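Long-range contacts in lectin CEL-I, N-acetyl-D-galactosamine-specific C-type (Cucumaria echinata, PDB 1WMZ), which binds N-acetyl-D-galactosamine through a calcium ion, as an invertebrate C-type lectin: residues A[68-73]-A[111-116]; A[107-112]-A[121-126]. All coordinates share one frame; numbering follows the deposited sequence.

How the interactions relate
Strand 109-114 is the middle strand of both contacts: interaction 1 sets it against strand 71-73, interaction 2 against strand 122-126, and Y111 and G112 belong to both. Their centres lie about 9 Å apart in one sheet of the C-type lectin domain. Beyond the shared residues they meet directly, with probable hydrogen bonds from N123 N to Q113 O (2.9 Å) and from R115 N to A121 O (2.9 Å), and with F114 packed on W122. Both reach the same sugar from different ends: interaction 2 supplies E109, N123 and D124, three of the five residues that bind the calcium ion holding its O3 and O4, interaction 1 R115, Q70 and Q113 around its acetamido group.

Interaction 1. Residues A[68-73]-A[111-116]; sequences AGQLWI and YGQFRH. With NGA (2-acetamido-2-deoxy-beta-D-galactopyranose), chain E.
Q70 and Q113 meet beside the acetamido methyl of the bound sugar. Q70 CG lies 3.4 Å from Q113 OE1. A bend at chi2 (83°) folds the Q70 amide back, so that its CD reaches sugar C8 at 3.6 Å, while one water bridges Q70 OE1 and Q113 NE2. Q113 NE2 lies over one face of the W72 ring, 3.4 Å from CZ3, the amide and ring planes 36° apart; the carbonyls of Y111 and G112 sit at that ring's edge. Next along, R115 grips the acetamido oxygen twice, NE to NGA O7 at 2.8 Å and NH2 to the same oxygen at 3.0 Å, with O7 in the guanidinium plane.

Underneath, strands 71-73 and 111-114 pair antiparallel. L71 and F114 exchange both backbone bonds, and I73 N reaches G112 O in a bond straight at the hydrogen (177°), though the donor stands above the carbonyl plane. L71 and F114 send their side chains to the other face, side by side, and I73 CG2 comes obliquely to F114 CE2, at 3.6 Å; helix 51-64 lies against L71 and F114. Farther out, Q113 OE1 accepts from N123 and N125, and W72 NE1 donates to T22. With its oxygen held this way, Q113 probably keeps a fixed amide orientation, and the pocket meets the N-acetyl group with both a methyl contact and a two-pronged grip on its carbonyl.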
ATOM      1  N   ALA A  68     -26.031  16.548   9.518  1.00 30.86           N
ATOM      2  CA  ALA A  68     -26.838  16.335   8.316  1.00 29.40           C
ATOM      3  C   ALA A  68     -26.008  16.710   7.111  1.00 27.73           C
ATOM      4  O   ALA A  68     -25.332  17.741   7.089  1.00 28.30           O
ATOM      5  CB  ALA A  68     -28.080  17.198   8.344  1.00 29.33           C
ATOM      6  N   GLY A  69     -26.085  15.896   6.069  1.00 25.82           N
ATOM      7  CA  GLY A  69     -25.320  16.195   4.892  1.00 24.18           C
ATOM      8  C   GLY A  69     -24.981  14.943   4.119  1.00 22.18           C
ATOM      9  O   GLY A  69     -25.414  13.848   4.428  1.00 21.70           O
ATOM     10  N   GLN A  70     -24.151  15.161   3.114  1.00 21.57           N
ATOM     11  CA  GLN A  70     -23.823  14.117   2.141  1.00 21.70           C
ATOM     12  C   GLN A  70     -22.322  13.797   2.097  1.00 21.22           C
ATOM     13  O   GLN A  70     -21.500  14.533   2.649  1.00 21.44           O
ATOM     14  CB  GLN A  70     -24.284  14.569   0.764  1.00 20.49           C
ATOM     15  CG  GLN A  70     -25.842  14.614   0.694  1.00 20.34           C
ATOM     16  CD  GLN A  70     -26.435  15.913   1.269  1.00 21.32           C
ATOM     17  OE1 GLN A  70     -26.087  17.002   0.839  1.00 23.39           O
ATOM     18  NE2 GLN A  70     -27.348  15.769   2.198  1.00 22.47           N
ATOM     19  N   LEU A  71     -21.988  12.718   1.367  1.00 19.70           N
ATOM     20  CA  LEU A  71     -20.625  12.216   1.213  1.00 18.74           C
ATOM     21  C   LEU A  71     -20.374  11.884  -0.247  1.00 17.91           C
ATOM     22  O   LEU A  71     -21.054  11.000  -0.767  1.00 18.29           O
ATOM     23  CB  LEU A  71     -20.476  10.928   2.012  1.00 17.84           C
ATOM     24  CG  LEU A  71     -19.085  10.252   1.848  1.00 17.51           C
ATOM     25  CD1 LEU A  71     -18.048  11.032   2.697  1.00 17.48           C
ATOM     26  CD2 LEU A  71     -19.137   8.830   2.213  1.00 16.62           C
ATOM     27  N   TRP A  72     -19.444  12.581  -0.891  1.00 18.06           N
ATOM     28  CA  TRP A  72     -19.149  12.368  -2.307  1.00 17.44           C
ATOM     29  C   TRP A  72     -18.622  10.947  -2.496  1.00 17.90           C
ATOM     30  O   TRP A  72     -17.872  10.435  -1.673  1.00 17.60           O
ATOM     31  CB  TRP A  72     -18.105  13.334  -2.841  1.00 17.60           C
ATOM     32  CG  TRP A  72     -18.521  14.781  -3.000  1.00 18.99           C
ATOM     33  CD1 TRP A  72     -17.904  15.886  -2.446  1.00 20.00           C
ATOM     34  CD2 TRP A  72     -19.656  15.286  -3.721  1.00 19.51           C
ATOM     35  NE1 TRP A  72     -18.576  17.032  -2.795  1.00 19.43           N
ATOM     36  CE2 TRP A  72     -19.651  16.697  -3.581  1.00 18.45           C
ATOM     37  CE3 TRP A  72     -20.663  14.696  -4.492  1.00 19.17           C
ATOM     38  CZ2 TRP A  72     -20.617  17.501  -4.173  1.00 21.26           C
ATOM     39  CZ3 TRP A  72     -21.592  15.471  -5.057  1.00 18.55           C
ATOM     40  CH2 TRP A  72     -21.569  16.875  -4.928  1.00 19.87           C
ATOM     41  N   ILE A  73     -19.022  10.312  -3.599  1.00 17.78           N
ATOM     42  CA  ILE A  73     -18.442   9.039  -3.996  1.00 17.22           C
ATOM     43  C   ILE A  73     -18.022   9.211  -5.443  1.00 16.14           C
ATOM     44  O   ILE A  73     -18.394  10.178  -6.080  1.00 16.32           O
ATOM     45  CB  ILE A  73     -19.454   7.848  -3.806  1.00 16.76           C
ATOM     46  CG1 ILE A  73     -20.741   8.010  -4.673  1.00 16.97           C
ATOM     47  CG2 ILE A  73     -19.844   7.695  -2.311  1.00 19.07           C
ATOM     48  CD1 ILE A  73     -21.654   6.856  -4.544  1.00 17.30           C
ATOM     49  N   TYR A 111     -22.977  14.153 -10.297  1.00 18.81           N
ATOM     50  CA  TYR A 111     -21.992  13.743  -9.296  1.00 19.43           C
ATOM     51  C   TYR A 111     -22.673  13.004  -8.146  1.00 18.80           C
ATOM     52  O   TYR A 111     -23.555  13.538  -7.460  1.00 18.73           O
ATOM     53  CB  TYR A 111     -21.246  15.014  -8.828  1.00 18.26           C
ATOM     54  CG  TYR A 111     -20.720  15.806  -9.989  1.00 19.79           C
ATOM     55  CD1 TYR A 111     -21.316  17.019 -10.392  1.00 22.09           C
ATOM     56  CD2 TYR A 111     -19.688  15.300 -10.761  1.00 19.18           C
ATOM     57  CE1 TYR A 111     -20.823  17.727 -11.493  1.00 24.65           C
ATOM     58  CE2 TYR A 111     -19.199  15.976 -11.852  1.00 22.28           C
ATOM     59  CZ  TYR A 111     -19.772  17.197 -12.228  1.00 26.03           C
ATOM     60  OH  TYR A 111     -19.303  17.844 -13.341  1.00 29.33           O
ATOM     61  N   GLY A 112     -22.254  11.760  -7.919  1.00 18.04           N
ATOM     62  CA  GLY A 112     -22.846  10.868  -6.965  1.00 17.53           C
ATOM     63  C   GLY A 112     -22.420  11.121  -5.534  1.00 17.17           C
ATOM     64  O   GLY A 112     -21.321  11.548  -5.283  1.00 17.49           O
ATOM     65  N   GLN A 113     -23.294  10.806  -4.600  1.00 19.06           N
ATOM     66  CA  GLN A 113     -23.051  11.029  -3.172  1.00 18.28           C
ATOM     67  C   GLN A 113     -24.034  10.207  -2.337  1.00 18.78           C
ATOM     68  O   GLN A 113     -25.176   9.951  -2.767  1.00 18.67           O
ATOM     69  CB  GLN A 113     -23.187  12.523  -2.846  1.00 18.69           C
ATOM     70  CG  GLN A 113     -24.620  13.085  -3.177  1.00 19.41           C
ATOM     71  CD  GLN A 113     -24.908  14.565  -2.764  1.00 18.12           C
ATOM     72  OE1 GLN A 113     -26.096  14.948  -2.669  1.00 19.29           O
ATOM     73  NE2 GLN A 113     -23.880  15.375  -2.580  1.00 17.23           N
ATOM     74  N   PHE A 114     -23.606   9.797  -1.149  1.00 18.13           N
ATOM     75  CA  PHE A 114     -24.455   9.177  -0.153  1.00 18.60           C
ATOM     76  C   PHE A 114     -25.219  10.306   0.557  1.00 19.80           C
ATOM     77  O   PHE A 114     -24.610  11.312   0.937  1.00 18.67           O
ATOM     78  CB  PHE A 114     -23.634   8.551   0.983  1.00 18.98           C
ATOM     79  CG  PHE A 114     -22.976   7.216   0.681  1.00 18.88           C
ATOM     80  CD1 PHE A 114     -22.400   6.501   1.741  1.00 20.08           C
ATOM     81  CD2 PHE A 114     -22.893   6.692  -0.601  1.00 18.43           C
ATOM     82  CE1 PHE A 114     -21.770   5.269   1.528  1.00 19.67           C
ATOM     83  CE2 PHE A 114     -22.257   5.477  -0.816  1.00 20.94           C
ATOM     84  CZ  PHE A 114     -21.702   4.763   0.245  1.00 20.29           C
ATOM     85  N   ARG A 115     -26.512  10.100   0.769  1.00 21.00           N
ATOM     86  CA  ARG A 115     -27.237  10.779   1.840  1.00 22.58           C
ATOM     87  C   ARG A 115     -26.824  10.280   3.225  1.00 23.89           C
ATOM     88  O   ARG A 115     -26.301   9.167   3.371  1.00 22.96           O
ATOM     89  CB  ARG A 115     -28.733  10.560   1.672  1.00 22.17           C
ATOM     90  CG  ARG A 115     -29.311  11.255   0.521  1.00 22.09           C
ATOM     91  CD  ARG A 115     -30.760  10.941   0.341  1.00 23.44           C
ATOM     92  NE  ARG A 115     -31.369  11.774  -0.692  1.00 22.94           N
ATOM     93  CZ  ARG A 115     -32.600  11.580  -1.145  1.00 23.17           C
ATOM     94  NH1 ARG A 115     -33.350  10.590  -0.660  1.00 22.61           N
ATOM     95  NH2 ARG A 115     -33.066  12.343  -2.114  1.00 23.97           N
ATOM     96  N   HIS A 116     -27.111  11.076   4.263  1.00 24.95           N
ATOM     97  CA  HIS A 116     -26.871  10.606   5.626  1.00 26.99           C
ATOM     98  C   HIS A 116     -27.972   9.686   6.173  1.00 27.75           C
ATOM     99  O   HIS A 116     -27.838   9.166   7.256  1.00 28.37           O
ATOM    100  CB  HIS A 116     -26.640  11.792   6.581  1.00 27.73           C
ATOM    101  CG  HIS A 116     -27.896  12.520   6.963  1.00 30.04           C
ATOM    102  ND1 HIS A 116     -28.391  13.582   6.237  1.00 31.94           N
ATOM    103  CD2 HIS A 116     -28.740  12.349   8.009  1.00 34.50           C
ATOM    104  CE1 HIS A 116     -29.495  14.031   6.816  1.00 33.58           C
ATOM    105  NE2 HIS A 116     -29.737  13.292   7.886  1.00 34.15           N
TER
HETATM  106  C1  NGA E 501     -33.165  16.149  -3.225  1.00 20.65           C
HETATM  107  C2  NGA E 501     -31.730  16.043  -3.816  1.00 18.46           C
HETATM  108  C3  NGA E 501     -31.399  16.753  -5.095  1.00 17.88           C
HETATM  109  C4  NGA E 501     -32.566  16.941  -6.011  1.00 18.65           C
HETATM  110  C5  NGA E 501     -33.936  17.084  -5.394  1.00 19.99           C
HETATM  111  C6  NGA E 501     -35.103  17.000  -6.399  1.00 19.04           C
HETATM  112  C7  NGA E 501     -30.251  15.265  -2.050  1.00 19.41           C
HETATM  113  C8  NGA E 501     -29.178  15.680  -1.080  1.00 21.46           C
HETATM  114  N2  NGA E 501     -30.710  16.254  -2.828  1.00 18.84           N
HETATM  115  O1  NGA E 501     -33.535  15.110  -2.311  1.00 24.65           O
HETATM  116  O3  NGA E 501     -30.235  16.308  -5.821  1.00 19.22           O
HETATM  117  O4  NGA E 501     -32.685  15.657  -6.636  1.00 18.67           O
HETATM  118  O5  NGA E 501     -34.208  16.384  -4.190  1.00 19.86           O
HETATM  119  O6  NGA E 501     -36.221  17.531  -5.674  1.00 21.42           O
HETATM  120  O7  NGA E 501     -30.650  14.119  -2.131  1.00 22.28           O
HETATM  121  O   HOH W   1     -24.417  17.966  -1.299  1.00 22.10           O
HETATM  122  O   HOH W   2     -28.419  13.748   3.375  1.00 22.77           O

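Interaction 2. Residues A[107-112]-A[121-126]; sequences NAEDYG and AWNDNS. With CA (calcium ion), chain G; CA (calcium ion), chain F; CA (calcium ion), chain H; NGA (2-acetamido-2-deoxy-beta-D-galactopyranose), chain E.
E109 and D124 close on the sugar-bound calcium ion from the two strands of a hairpin. E109 OE1 binds it at 2.2 Å, while D124 gives both its backbone O and its carboxylate OD1. E109 OE1 and D124 O come within 2.7 Å of each other because both bind the same ion. D124 OD1 gets there because chi1 (57°) sets CG between backbone N and carbonyl carbon. E109 OE2 comes to 2.6 Å of NGA O3. N123 OD1 adds another ligand, its CG anti to the backbone N at 173°, and its ND2 donates to NGA O3 (3.0 Å) and is also bonded to Q113. Q101 and D103 complete the protein part of the shell, and sugar O3 and O4 fill it. The backbone O of E109 turns to a second calcium ion, joined there by D110 OD2 and by a water that also donates to D124 OD2; D77, E81 and N104 share that ion, and D110 OD2 also binds a third. N104 is also a partner of the D124 carboxylate, linking the first two sites.

This is the calcium-dependent sugar site of the C-type lectin fold, in which vicinal hydroxyls become direct metal ligands. The hairpin beneath it carries a classic beta bulge: D110 and Y111 both face N125, whose O takes a weak bond from D110 N and a better one from Y111 N (3.1 Å, 140°). The return bond, N125 N to Y111 O, is shorter and straighter at 2.8 Å.

At A108, N125 and S126 the contact slackens and meets solvent. A water donates to both E109 OE2 and N125 OD1, the latter also receiving S126 N on a lone pair. S126 CA lies 3.2 Å from A108 O, a CA-H...O contact.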
ATOM      1  N   ASN A 107     -31.072  19.890 -14.795  1.00 21.64           N
ATOM      2  CA  ASN A 107     -30.098  19.482 -15.829  1.00 22.72           C
ATOM      3  C   ASN A 107     -28.641  19.700 -15.450  1.00 23.03           C
ATOM      4  O   ASN A 107     -27.797  19.830 -16.311  1.00 24.63           O
ATOM      5  CB  ASN A 107     -30.399  20.213 -17.138  1.00 22.86           C
ATOM      6  CG  ASN A 107     -31.806  19.976 -17.619  1.00 26.29           C
ATOM      7  OD1 ASN A 107     -32.202  18.823 -17.889  1.00 27.77           O
ATOM      8  ND2 ASN A 107     -32.577  21.050 -17.751  1.00 26.35           N
ATOM      9  N   ALA A 108     -28.334  19.669 -14.169  1.00 23.70           N
ATOM     10  CA  ALA A 108     -26.997  20.022 -13.706  1.00 23.92           C
ATOM     11  C   ALA A 108     -26.435  19.062 -12.641  1.00 23.05           C
ATOM     12  O   ALA A 108     -25.399  19.366 -12.011  1.00 23.75           O
ATOM     13  CB  ALA A 108     -26.989  21.427 -13.203  1.00 24.57           C
ATOM     14  N   GLU A 109     -27.075  17.912 -12.445  1.00 21.81           N
ATOM     15  CA  GLU A 109     -26.629  16.967 -11.451  1.00 20.59           C
ATOM     16  C   GLU A 109     -25.967  15.733 -12.101  1.00 20.90           C
ATOM     17  O   GLU A 109     -26.650  14.862 -12.677  1.00 20.17           O
ATOM     18  CB  GLU A 109     -27.765  16.545 -10.507  1.00 19.57           C
ATOM     19  CG  GLU A 109     -28.493  17.711  -9.844  1.00 18.60           C
ATOM     20  CD  GLU A 109     -29.360  17.275  -8.717  1.00 15.10           C
ATOM     21  OE1 GLU A 109     -30.006  16.215  -8.810  1.00 17.83           O
ATOM     22  OE2 GLU A 109     -29.408  18.001  -7.663  1.00 18.78           O
ATOM     23  N   ASP A 110     -24.644  15.663 -11.961  1.00 20.98           N
ATOM     24  CA  ASP A 110     -23.802  14.606 -12.556  1.00 21.56           C
ATOM     25  C   ASP A 110     -22.847  13.893 -11.582  1.00 21.07           C
ATOM     26  O   ASP A 110     -21.996  13.125 -12.005  1.00 21.00           O
ATOM     27  CB  ASP A 110     -22.939  15.195 -13.660  1.00 23.03           C
ATOM     28  CG  ASP A 110     -23.714  16.110 -14.609  1.00 27.22           C
ATOM     29  OD1 ASP A 110     -23.150  17.167 -14.961  1.00 34.62           O
ATOM     30  OD2 ASP A 110     -24.864  15.883 -15.068  1.00 28.05           O
ATOM     31  N   TYR A 111     -22.977  14.153 -10.297  1.00 18.81           N
ATOM     32  CA  TYR A 111     -21.992  13.743  -9.296  1.00 19.43           C
ATOM     33  C   TYR A 111     -22.673  13.004  -8.146  1.00 18.80           C
ATOM     34  O   TYR A 111     -23.555  13.538  -7.460  1.00 18.73           O
ATOM     35  CB  TYR A 111     -21.246  15.014  -8.828  1.00 18.26           C
ATOM     36  CG  TYR A 111     -20.720  15.806  -9.989  1.00 19.79           C
ATOM     37  CD1 TYR A 111     -21.316  17.019 -10.392  1.00 22.09           C
ATOM     38  CD2 TYR A 111     -19.688  15.300 -10.761  1.00 19.18           C
ATOM     39  CE1 TYR A 111     -20.823  17.727 -11.493  1.00 24.65           C
ATOM     40  CE2 TYR A 111     -19.199  15.976 -11.852  1.00 22.28           C
ATOM     41  CZ  TYR A 111     -19.772  17.197 -12.228  1.00 26.03           C
ATOM     42  OH  TYR A 111     -19.303  17.844 -13.341  1.00 29.33           O
ATOM     43  N   GLY A 112     -22.254  11.760  -7.919  1.00 18.04           N
ATOM     44  CA  GLY A 112     -22.846  10.868  -6.965  1.00 17.53           C
ATOM     45  C   GLY A 112     -22.420  11.121  -5.534  1.00 17.17           C
ATOM     46  O   GLY A 112     -21.321  11.548  -5.283  1.00 17.49           O
ATOM     47  N   ALA A 121     -28.254   5.927   1.067  1.00 21.27           N
ATOM     48  CA  ALA A 121     -28.883   5.948  -0.265  1.00 20.13           C
ATOM     49  C   ALA A 121     -28.350   7.068  -1.141  1.00 19.36           C
ATOM     50  O   ALA A 121     -28.109   8.188  -0.671  1.00 18.14           O
ATOM     51  CB  ALA A 121     -30.409   6.095  -0.131  1.00 21.18           C
ATOM     52  N   TRP A 122     -28.160   6.774  -2.428  1.00 18.28           N
ATOM     53  CA  TRP A 122     -27.425   7.669  -3.297  1.00 17.58           C
ATOM     54  C   TRP A 122     -28.303   8.732  -3.943  1.00 18.23           C
ATOM     55  O   TRP A 122     -29.490   8.502  -4.256  1.00 17.97           O
ATOM     56  CB  TRP A 122     -26.745   6.924  -4.426  1.00 17.85           C
ATOM     57  CG  TRP A 122     -25.846   5.786  -4.058  1.00 17.21           C
ATOM     58  CD1 TRP A 122     -25.417   5.398  -2.812  1.00 20.52           C
ATOM     59  CD2 TRP A 122     -25.236   4.888  -4.988  1.00 18.35           C
ATOM     60  NE1 TRP A 122     -24.610   4.282  -2.918  1.00 18.47           N
ATOM     61  CE2 TRP A 122     -24.501   3.941  -4.243  1.00 17.33           C
ATOM     62  CE3 TRP A 122     -25.307   4.743  -6.386  1.00 17.42           C
ATOM     63  CZ2 TRP A 122     -23.761   2.926  -4.843  1.00 15.71           C
ATOM     64  CZ3 TRP A 122     -24.579   3.716  -6.978  1.00 18.47           C
ATOM     65  CH2 TRP A 122     -23.806   2.840  -6.202  1.00 17.29           C
ATOM     66  N   ASN A 123     -27.666   9.848  -4.218  1.00 18.21           N
ATOM     67  CA  ASN A 123     -28.243  10.983  -4.922  1.00 17.56           C
ATOM     68  C   ASN A 123     -27.245  11.511  -5.933  1.00 18.80           C
ATOM     69  O   ASN A 123     -26.034  11.503  -5.714  1.00 19.04           O
ATOM     70  CB  ASN A 123     -28.570  12.112  -3.956  1.00 17.70           C
ATOM     71  CG  ASN A 123     -29.017  13.353  -4.659  1.00 18.45           C
ATOM     72  OD1 ASN A 123     -29.983  13.287  -5.441  1.00 18.84           O
ATOM     73  ND2 ASN A 123     -28.362  14.491  -4.396  1.00 17.32           N
ATOM     74  N   ASP A 124     -27.739  12.005  -7.058  1.00 17.71           N
ATOM     75  CA  ASP A 124     -26.903  12.805  -7.929  1.00 18.54           C
ATOM     76  C   ASP A 124     -27.053  14.274  -7.599  1.00 18.31           C
ATOM     77  O   ASP A 124     -28.176  14.734  -7.424  1.00 18.63           O
ATOM     78  CB  ASP A 124     -27.218  12.560  -9.420  1.00 18.26           C
ATOM     79  CG  ASP A 124     -28.670  12.834  -9.784  1.00 20.18           C
ATOM     80  OD1 ASP A 124     -29.546  12.757  -8.889  1.00 18.76           O
ATOM     81  OD2 ASP A 124     -28.996  13.064 -10.960  1.00 17.74           O
ATOM     82  N   ASN A 125     -25.947  15.009  -7.519  1.00 18.36           N
ATOM     83  CA  ASN A 125     -25.953  16.429  -7.208  1.00 18.57           C
ATOM     84  C   ASN A 125     -25.014  17.231  -8.164  1.00 19.72           C
ATOM     85  O   ASN A 125     -24.363  16.648  -9.036  1.00 18.84           O
ATOM     86  CB  ASN A 125     -25.580  16.604  -5.720  1.00 17.14           C
ATOM     87  CG  ASN A 125     -26.275  17.796  -5.064  1.00 17.45           C
ATOM     88  OD1 ASN A 125     -26.425  18.856  -5.678  1.00 17.48           O
ATOM     89  ND2 ASN A 125     -26.625  17.640  -3.821  1.00 19.87           N
ATOM     90  N   SER A 126     -24.983  18.567  -8.040  1.00 20.70           N
ATOM     91  CA  SER A 126     -24.326  19.452  -9.011  1.00 22.52           C
ATOM     92  C   SER A 126     -22.856  19.766  -8.679  1.00 23.16           C
ATOM     93  O   SER A 126     -22.353  19.399  -7.616  1.00 24.71           O
ATOM     94  CB  SER A 126     -25.080  20.777  -9.073  1.00 23.11           C
ATOM     95  OG  SER A 126     -24.906  21.449  -7.843  1.00 23.93           O
TER
HETATM   96 CA    CA G 202     -30.626  14.483  -7.540  1.00 18.48          CA
HETATM   97 CA    CA F 201     -26.647  13.930 -14.870  1.00 20.21          CA
HETATM   98 CA    CA H 203     -24.810  16.335 -17.429  1.00 41.83          CA
HETATM   99  C1  NGA E 501     -33.165  16.149  -3.225  1.00 20.65           C
HETATM  100  C2  NGA E 501     -31.730  16.043  -3.816  1.00 18.46           C
HETATM  101  C3  NGA E 501     -31.399  16.753  -5.095  1.00 17.88           C
HETATM  102  C4  NGA E 501     -32.566  16.941  -6.011  1.00 18.65           C
HETATM  103  C5  NGA E 501     -33.936  17.084  -5.394  1.00 19.99           C
HETATM  104  C6  NGA E 501     -35.103  17.000  -6.399  1.00 19.04           C
HETATM  105  C7  NGA E 501     -30.251  15.265  -2.050  1.00 19.41           C
HETATM  106  C8  NGA E 501     -29.178  15.680  -1.080  1.00 21.46           C
HETATM  107  N2  NGA E 501     -30.710  16.254  -2.828  1.00 18.84           N
HETATM  108  O1  NGA E 501     -33.535  15.110  -2.311  1.00 24.65           O
HETATM  109  O3  NGA E 501     -30.235  16.308  -5.821  1.00 19.22           O
HETATM  110  O4  NGA E 501     -32.685  15.657  -6.636  1.00 18.67           O
HETATM  111  O5  NGA E 501     -34.208  16.384  -4.190  1.00 19.86           O
HETATM  112  O6  NGA E 501     -36.221  17.531  -5.674  1.00 21.42           O
HETATM  113  O7  NGA E 501     -30.650  14.119  -2.131  1.00 22.28           O
HETATM  114  O   HOH W   3     -28.562  20.270  -6.695  1.00 24.83           O
HETATM  115  O   HOH W   4     -28.210  12.737 -13.523  1.00 21.84           O
HETATM  116  O   HOH W   5     -23.780  14.715 -18.566  1.00 29.05           O